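Local coordinates for putative surface-anchored fimbrial subunit (Corynebacterium diphtheriae, PDB 3HR6), which forms the shaft of pili on the bacterial surface as their major pilin, built of tandem immunoglobulin-like modules, at residues T325-L330 against E353-Q358; M13-G18 against K140-S145; V207-K212 against Q250-E255. All coordinates share one frame; numbering follows the deposited sequence. Where two conformers were deposited one is given.

From the N terminus, the chain first leaves strand 5-13 and much later returns to it through strand 131-143; interaction 2 closes this long loop in the N-terminal pilin domain, with 121 residues between its segments. Interaction 3 follows in the Cna-B-like domain, where 37 residues separate segment 207-212, on strand 206-209, from segment 250-255, on strand 251-259. Interaction 1 closes the shortest excursion, 22 residues between segments 325-330 and 353-358. The three loops stand in series, neither nesting nor crossing. Interactions 2 and 3 are neighbours, with nearest atoms about 9 Å apart, whereas interactions 1 and 2 lie on opposite sides of the chain's centre, their own centres about 62 Å apart.

Interaction 1 of 3, residues T325-L330 against E353-Q358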
# COMPACT_ATOMS: atom_id res chain seq x y z
N THR A 325 1.23 -46.79 -0.97
CA THR A 325 1.09 -45.39 -1.25
C THR A 325 0.28 -45.18 -2.53
O THR A 325 0.19 -46.07 -3.38
CB THR A 325 2.45 -44.66 -1.29
OG1 THR A 325 2.24 -43.26 -1.44
CG2 THR A 325 3.32 -45.14 -2.44
N ALA A 326 -0.37 -44.02 -2.62
CA ALA A 326 -1.11 -43.64 -3.79
C ALA A 326 -0.61 -42.27 -4.23
O ALA A 326 -0.06 -41.51 -3.41
CB ALA A 326 -2.61 -43.62 -3.53
N THR A 327 -0.83 -41.96 -5.50
CA THR A 327 -0.42 -40.72 -6.12
C THR A 327 -1.66 -40.06 -6.75
O THR A 327 -2.50 -40.73 -7.35
CB THR A 327 0.68 -40.97 -7.18
OG1 THR A 327 1.81 -41.63 -6.58
CG2 THR A 327 1.09 -39.65 -7.91
N PHE A 328 -1.77 -38.74 -6.56
CA PHE A 328 -2.87 -37.93 -7.07
C PHE A 328 -2.33 -36.73 -7.81
O PHE A 328 -1.21 -36.22 -7.52
CB PHE A 328 -3.80 -37.45 -5.95
CG PHE A 328 -4.42 -38.56 -5.18
CD1 PHE A 328 -5.71 -39.03 -5.50
CD2 PHE A 328 -3.73 -39.18 -4.15
CE1 PHE A 328 -6.28 -40.08 -4.82
CE2 PHE A 328 -4.29 -40.23 -3.46
CZ PHE A 328 -5.58 -40.68 -3.77
N GLN A 329 -3.10 -36.34 -8.81
CA GLN A 329 -2.93 -35.04 -9.42
C GLN A 329 -4.18 -34.22 -9.21
O GLN A 329 -5.33 -34.72 -9.13
CB GLN A 329 -2.52 -35.18 -10.89
CG GLN A 329 -1.24 -35.91 -11.08
CD GLN A 329 -0.79 -35.87 -12.52
OE1 GLN A 329 -1.44 -36.45 -13.39
NE2 GLN A 329 0.36 -35.24 -12.77
N LEU A 330 -3.96 -32.92 -9.10
CA LEU A 330 -5.05 -31.96 -8.92
C LEU A 330 -5.46 -31.37 -10.28
O LEU A 330 -4.62 -31.02 -11.09
CB LEU A 330 -4.64 -30.87 -7.93
CG LEU A 330 -5.72 -29.83 -7.54
CD1 LEU A 330 -6.84 -30.48 -6.75
CD2 LEU A 330 -5.05 -28.68 -6.75
N GLU A 353 2.36 -33.71 -8.85
CA GLU A 353 1.68 -34.88 -8.29
C GLU A 353 1.98 -34.96 -6.80
O GLU A 353 2.90 -34.33 -6.30
CB GLU A 353 2.08 -36.18 -9.01
CG GLU A 353 3.47 -36.60 -8.70
CD GLU A 353 3.92 -37.87 -9.40
OE1 GLU A 353 3.37 -38.23 -10.45
OE2 GLU A 353 4.87 -38.50 -8.89
N PHE A 354 1.15 -35.69 -6.09
CA PHE A 354 1.17 -35.71 -4.66
C PHE A 354 1.02 -37.14 -4.18
O PHE A 354 0.05 -37.82 -4.55
CB PHE A 354 0.07 -34.79 -4.13
CG PHE A 354 0.16 -33.44 -4.72
CD1 PHE A 354 1.05 -32.50 -4.18
CD2 PHE A 354 -0.52 -33.14 -5.90
CE1 PHE A 354 1.19 -31.25 -4.80
CE2 PHE A 354 -0.35 -31.90 -6.50
CZ PHE A 354 0.50 -30.97 -5.93
N VAL A 355 2.01 -37.58 -3.43
CA VAL A 355 2.08 -38.96 -2.95
C VAL A 355 1.75 -39.04 -1.46
O VAL A 355 2.21 -38.22 -0.63
CB VAL A 355 3.44 -39.56 -3.26
CG1 VAL A 355 3.50 -41.00 -2.83
CG2 VAL A 355 3.65 -39.45 -4.78
N THR A 356 0.88 -39.97 -1.16
CA THR A 356 0.49 -40.17 0.23
C THR A 356 1.62 -40.77 1.03
O THR A 356 2.39 -41.64 0.57
CB THR A 356 -0.80 -41.00 0.35
OG1 THR A 356 -0.60 -42.30 -0.21
CG2 THR A 356 -1.95 -40.34 -0.38
N GLY A 357 1.72 -40.34 2.28
CA GLY A 357 2.74 -40.82 3.18
C GLY A 357 2.29 -42.04 3.97
O GLY A 357 1.18 -42.54 3.79
N GLN A 358 3.16 -42.57 4.81
CA GLN A 358 2.81 -43.75 5.57
C GLN A 358 1.58 -43.52 6.45
O GLN A 358 0.83 -44.47 6.72
CB GLN A 358 3.99 -44.20 6.40
CG GLN A 358 5.12 -44.73 5.52
CD GLN A 358 6.22 -45.40 6.28
OE1 GLN A 358 6.04 -45.87 7.42
NE2 GLN A 358 7.38 -45.49 5.65
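Thr-356 meets Ala-326 and Phe-328 with its side chain turned so that OG1 stands between its own backbone N and carbonyl carbon (chi1 62°), while CG2 lies anti to the carbonyl carbon. From there Thr-356 OG1 accepts a nearly straight bond from Ala-326 N, at 3.0 Å and 170°. The N-H of Thr-356 donates in turn to Ala-326 O at 2.9 Å, and both polar backbone atoms of Ala-326 are thus held by one residue. The methyl CG2 of Thr-356 comes to the edge of the Phe-328 ring, 3.9 Å from CE2. Thr-327 splits its branches on the other face: OG1, beside the backbone N (chi1 -57°), lies 3.4 Å from Val-355 CG2, and CG2 rests 3.7 Å from Glu-353 CD. These pairings make the short strand 354-355 the edge of the four-stranded antiparallel sheet in the C-terminal immunoglobulin-like module. Phe-328 and Phe-354 form its hydrogen-bonded pair, with N to O bonds both ways: 2.9 Å from Phe-328 N to Phe-354 O and 2.8 Å from Phe-354 N to Phe-328 O. Both rings leave the sheet on the same face; Phe-328 is buried against Ile-311, and the partly exposed Phe-354 lies on Leu-364 and Leu-348. At the far end Gln-329 CG touches Glu-353 CB, and Gln-329 NE2 is hydrogen-bonded to Gln-352 O.

Interaction 2 of 3, residues M13-G18 against K140-S145; sequences MGLPTG and KHQALS
Gln-142 reaches Gly-14, Leu-15 and Pro-16 with a side chain that can be followed atom by atom. From CB, CG is placed anti to the carbonyl carbon and lies 3.7 Å from Leu-15 CD2, where the two side chains cross at about a right angle. The chain then bends (chi2 81°), which puts CD within 3.9 Å of that same Leu-15 CD2. At the tip the amide divides its work. NE2 donates to Gly-14 O at 2.9 Å, and the N-H...O angle of 164° makes this a fairly straight bond. The acceptor lies in the plane of the amide, yet the donor stands 34° out of the carbonyl plane of Gly-14. NE2 also has Pro-16 CD beside it, and OE1 accepts from Ala-179 N, which together with the NE2 bond fixes the rotation of the amide. Gly-14 O receives a further, non-polar neighbour in Lys-140 CB at 3.5 Å; the lysine then bends away to give its NZ to Tyr-138 O. At the amide end of Gly-14, its N donates to His-141 O at 2.9 Å, and Met-13 CA approaches that oxygen in a CA-H...O contact of 3.4 Å. Met-13 CA also sits over one face of the His-141 imidazole, 4.1 Å from the ring centroid and displaced toward the rim, a CH-pi contact. The Met-13/His-141 bridge is a parallel one. It lies at the end of strand 5-13, where that strand pairs with 131-143 in the N-terminal pilin D1 domain, whose sequence family belongs to the transthyretin clan.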
# COMPACT_ATOMS: atom_id res chain seq x y z
N MET A 13 -8.36 22.53 2.89
CA MET A 13 -8.11 21.73 1.69
C MET A 13 -8.59 22.48 0.45
O MET A 13 -9.79 22.75 0.31
CB MET A 13 -8.85 20.39 1.80
CG MET A 13 -8.80 19.57 0.53
SD MET A 13 -9.43 17.91 0.72
CE MET A 13 -11.13 18.26 1.22
N GLY A 14 -7.68 22.81 -0.46
CA GLY A 14 -8.06 23.49 -1.70
C GLY A 14 -6.90 24.25 -2.29
O GLY A 14 -5.79 24.21 -1.75
N LEU A 15 -7.17 24.92 -3.41
CA LEU A 15 -6.14 25.64 -4.14
C LEU A 15 -6.21 27.14 -3.84
O LEU A 15 -7.28 27.73 -3.87
CB LEU A 15 -6.31 25.36 -5.63
CG LEU A 15 -5.95 23.93 -6.01
CD1 LEU A 15 -6.48 23.57 -7.43
CD2 LEU A 15 -4.47 23.69 -5.88
N PRO A 16 -5.05 27.76 -3.52
CA PRO A 16 -5.04 29.21 -3.26
C PRO A 16 -5.45 30.00 -4.50
O PRO A 16 -5.22 29.55 -5.63
CB PRO A 16 -3.59 29.51 -2.90
CG PRO A 16 -2.89 28.21 -2.69
CD PRO A 16 -3.77 27.10 -3.19
N THR A 17 -6.05 31.18 -4.30
CA THR A 17 -6.43 32.06 -5.42
C THR A 17 -5.29 32.96 -5.92
O THR A 17 -5.14 33.15 -7.14
CB THR A 17 -7.66 32.95 -5.06
OG1 THR A 17 -8.82 32.42 -5.71
CG2 THR A 17 -7.46 34.40 -5.51
N GLY A 18 -4.52 33.52 -4.99
CA GLY A 18 -3.47 34.50 -5.31
C GLY A 18 -3.85 35.87 -4.78
O GLY A 18 -4.85 36.00 -4.07
N LYS A 140 -3.45 26.53 3.03
CA LYS A 140 -4.07 25.55 2.15
C LYS A 140 -3.15 24.38 1.89
O LYS A 140 -1.95 24.55 1.72
CB LYS A 140 -4.42 26.19 0.79
CG LYS A 140 -5.74 26.91 0.72
CD LYS A 140 -5.96 28.00 1.75
CE LYS A 140 -5.62 29.44 1.31
NZ LYS A 140 -5.99 30.43 2.40
N HIS A 141 -3.72 23.19 1.84
CA HIS A 141 -3.02 22.00 1.40
C HIS A 141 -3.90 21.29 0.39
O HIS A 141 -5.06 21.64 0.21
CB HIS A 141 -2.71 21.05 2.55
CG HIS A 141 -3.93 20.48 3.18
ND1 HIS A 141 -4.55 21.07 4.26
CD2 HIS A 141 -4.70 19.42 2.84
CE1 HIS A 141 -5.64 20.38 4.57
NE2 HIS A 141 -5.75 19.37 3.73
N GLN A 142 -3.32 20.32 -0.30
CA GLN A 142 -4.07 19.55 -1.30
C GLN A 142 -4.04 18.10 -0.93
O GLN A 142 -3.04 17.56 -0.50
CB GLN A 142 -3.55 19.78 -2.73
CG GLN A 142 -3.71 21.21 -3.28
CD GLN A 142 -2.65 22.18 -2.83
OE1 GLN A 142 -1.45 21.96 -3.04
NE2 GLN A 142 -3.08 23.28 -2.20
N ALA A 143 -5.19 17.46 -1.10
CA ALA A 143 -5.33 16.07 -0.80
C ALA A 143 -4.64 15.18 -1.85
O ALA A 143 -4.50 15.54 -3.02
CB ALA A 143 -6.83 15.71 -0.71
N LEU A 144 -4.26 14.01 -1.39
CA LEU A 144 -3.79 12.90 -2.21
C LEU A 144 -4.92 11.87 -2.29
O LEU A 144 -5.50 11.46 -1.27
CB LEU A 144 -2.56 12.26 -1.60
CG LEU A 144 -1.30 13.11 -1.77
CD1 LEU A 144 -0.26 12.78 -0.70
CD2 LEU A 144 -0.79 12.88 -3.16
N SER A 145 -5.22 11.43 -3.49
CA SER A 145 -6.23 10.40 -3.70
C SER A 145 -5.66 9.05 -3.35
O SER A 145 -4.47 8.84 -3.53
CB SER A 145 -6.64 10.37 -5.17
OG SER A 145 -7.25 11.60 -5.53

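Interaction 3 of 3, residues V207-K212 against Q250-E255; sequences VTLGGK and QELVVE
Thr-208 and Val-253 exchange two backbone hydrogen bonds, 2.9 Å from Thr-208 N to Val-253 O and 2.8 Å from Val-253 N to Thr-208 O, as the hydrogen-bonded pair at the middle of this antiparallel contact. A third, from Gly-210 N to Glu-251 O at 2.9 Å, continues the pairing. One water adds to it: it bonds to Thr-208 OG1 at 2.7 Å, accepts from Gly-211 N and donates to Glu-251 O, so this carbonyl is gripped twice. Thr-208 OG1 reaches the water because it stands between its own backbone N and carbonyl carbon (chi1 67°), which also sets it beside Val-253 CB at 3.5 Å, the two side chains pointing the same way. Apolar packing occupies the opposite face. There Val-207 CG1 meets Leu-252 CD1 at 3.8 Å, and Leu-209 CD1 lies 4.2 Å from Leu-252 CB. Leu-252 continues into the interior against Phe-187, Val-189 and Leu-236. Polar tips at the margin look elsewhere: Gln-250 OE1 bonds to His-247 ND1, and Glu-251 forms a salt bridge with Lys-174. A type I' turn from Leu-209 to Lys-212, with Gly-210 and Gly-211 at its corners, forms the two-residue loop of a beta hairpin between strands 206-209 and 212-213. The contact pairs this hairpin with sequence-distant strand 251-259 in the five-stranded antiparallel sheet of the Cna-B-like domain.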
# COMPACT_ATOMS: atom_id res chain seq x y z
N VAL A 207 7.41 1.79 -14.62
CA VAL A 207 6.89 3.03 -14.13
C VAL A 207 6.51 3.86 -15.34
O VAL A 207 7.34 4.11 -16.27
CB VAL A 207 7.90 3.80 -13.26
CG1 VAL A 207 7.27 5.07 -12.70
CG2 VAL A 207 8.49 2.96 -12.13
N THR A 208 5.25 4.30 -15.33
CA THR A 208 4.75 5.18 -16.37
C THR A 208 4.02 6.38 -15.74
O THR A 208 3.44 6.27 -14.67
CB THR A 208 3.78 4.45 -17.31
OG1 THR A 208 2.59 4.10 -16.60
CG2 THR A 208 4.40 3.16 -17.86
N LEU A 209 4.09 7.51 -16.41
CA LEU A 209 3.35 8.72 -16.03
C LEU A 209 2.51 9.13 -17.23
O LEU A 209 3.04 9.42 -18.27
CB LEU A 209 4.31 9.84 -15.66
CG LEU A 209 3.72 11.18 -15.20
CD1 LEU A 209 2.80 10.97 -13.98
CD2 LEU A 209 4.80 12.18 -14.90
N GLY A 210 1.19 9.14 -17.08
CA GLY A 210 0.34 9.54 -18.21
C GLY A 210 0.48 8.56 -19.36
O GLY A 210 0.35 8.94 -20.54
N GLY A 211 0.73 7.30 -19.00
CA GLY A 211 0.99 6.22 -19.92
C GLY A 211 2.31 6.33 -20.67
O GLY A 211 2.56 5.53 -21.56
N LYS A 212 3.17 7.27 -20.29
CA LYS A 212 4.49 7.41 -20.90
C LYS A 212 5.60 6.91 -19.97
O LYS A 212 5.56 7.10 -18.77
CB LYS A 212 4.77 8.86 -21.25
CG LYS A 212 3.93 9.46 -22.40
CD LYS A 212 4.24 10.93 -22.53
CE LYS A 212 3.31 11.69 -23.47
NZ LYS A 212 3.71 13.13 -23.49
N GLN A 250 -3.12 13.10 -14.06
CA GLN A 250 -2.57 11.90 -14.72
C GLN A 250 -2.25 10.84 -13.69
O GLN A 250 -2.20 11.13 -12.49
CB GLN A 250 -1.32 12.28 -15.55
CG GLN A 250 -1.63 13.26 -16.64
CD GLN A 250 -0.39 13.63 -17.43
OE1 GLN A 250 0.62 12.95 -17.34
NE2 GLN A 250 -0.46 14.70 -18.19
N GLU A 251 -2.04 9.60 -14.13
CA GLU A 251 -1.69 8.52 -13.22
C GLU A 251 -0.24 8.16 -13.39
O GLU A 251 0.27 8.10 -14.51
CB GLU A 251 -2.54 7.29 -13.42
CG GLU A 251 -3.97 7.57 -13.05
CD GLU A 251 -4.88 6.40 -13.19
OE1 GLU A 251 -4.49 5.32 -13.71
OE2 GLU A 251 -6.04 6.61 -12.78
N LEU A 252 0.42 8.01 -12.26
CA LEU A 252 1.69 7.36 -12.16
C LEU A 252 1.40 5.90 -11.89
O LEU A 252 0.83 5.60 -10.85
CB LEU A 252 2.46 7.99 -10.99
CG LEU A 252 3.84 7.39 -10.75
CD1 LEU A 252 4.77 7.79 -11.85
CD2 LEU A 252 4.40 7.83 -9.34
N VAL A 253 1.82 4.98 -12.76
CA VAL A 253 1.50 3.57 -12.62
C VAL A 253 2.78 2.79 -12.44
O VAL A 253 3.67 2.96 -13.23
CB VAL A 253 0.73 3.03 -13.84
CG1 VAL A 253 0.46 1.51 -13.65
CG2 VAL A 253 -0.60 3.84 -14.04
N VAL A 254 2.88 2.09 -11.32
CA VAL A 254 3.97 1.21 -10.99
C VAL A 254 3.44 -0.20 -11.14
O VAL A 254 2.38 -0.54 -10.54
CB VAL A 254 4.46 1.45 -9.56
CG1 VAL A 254 5.56 0.43 -9.14
CG2 VAL A 254 4.94 2.90 -9.43
N GLU A 255 4.13 -1.01 -11.93
CA GLU A 255 3.83 -2.43 -11.99
C GLU A 255 5.04 -3.25 -11.66
O GLU A 255 6.14 -2.86 -11.96
CB GLU A 255 3.33 -2.85 -13.36
CG GLU A 255 1.97 -2.27 -13.65
CD GLU A 255 1.38 -2.83 -14.94
OE1 GLU A 255 2.15 -3.15 -15.88
OE2 GLU A 255 0.15 -2.98 -14.99
O HOH W 1 0.72 6.00 -16.41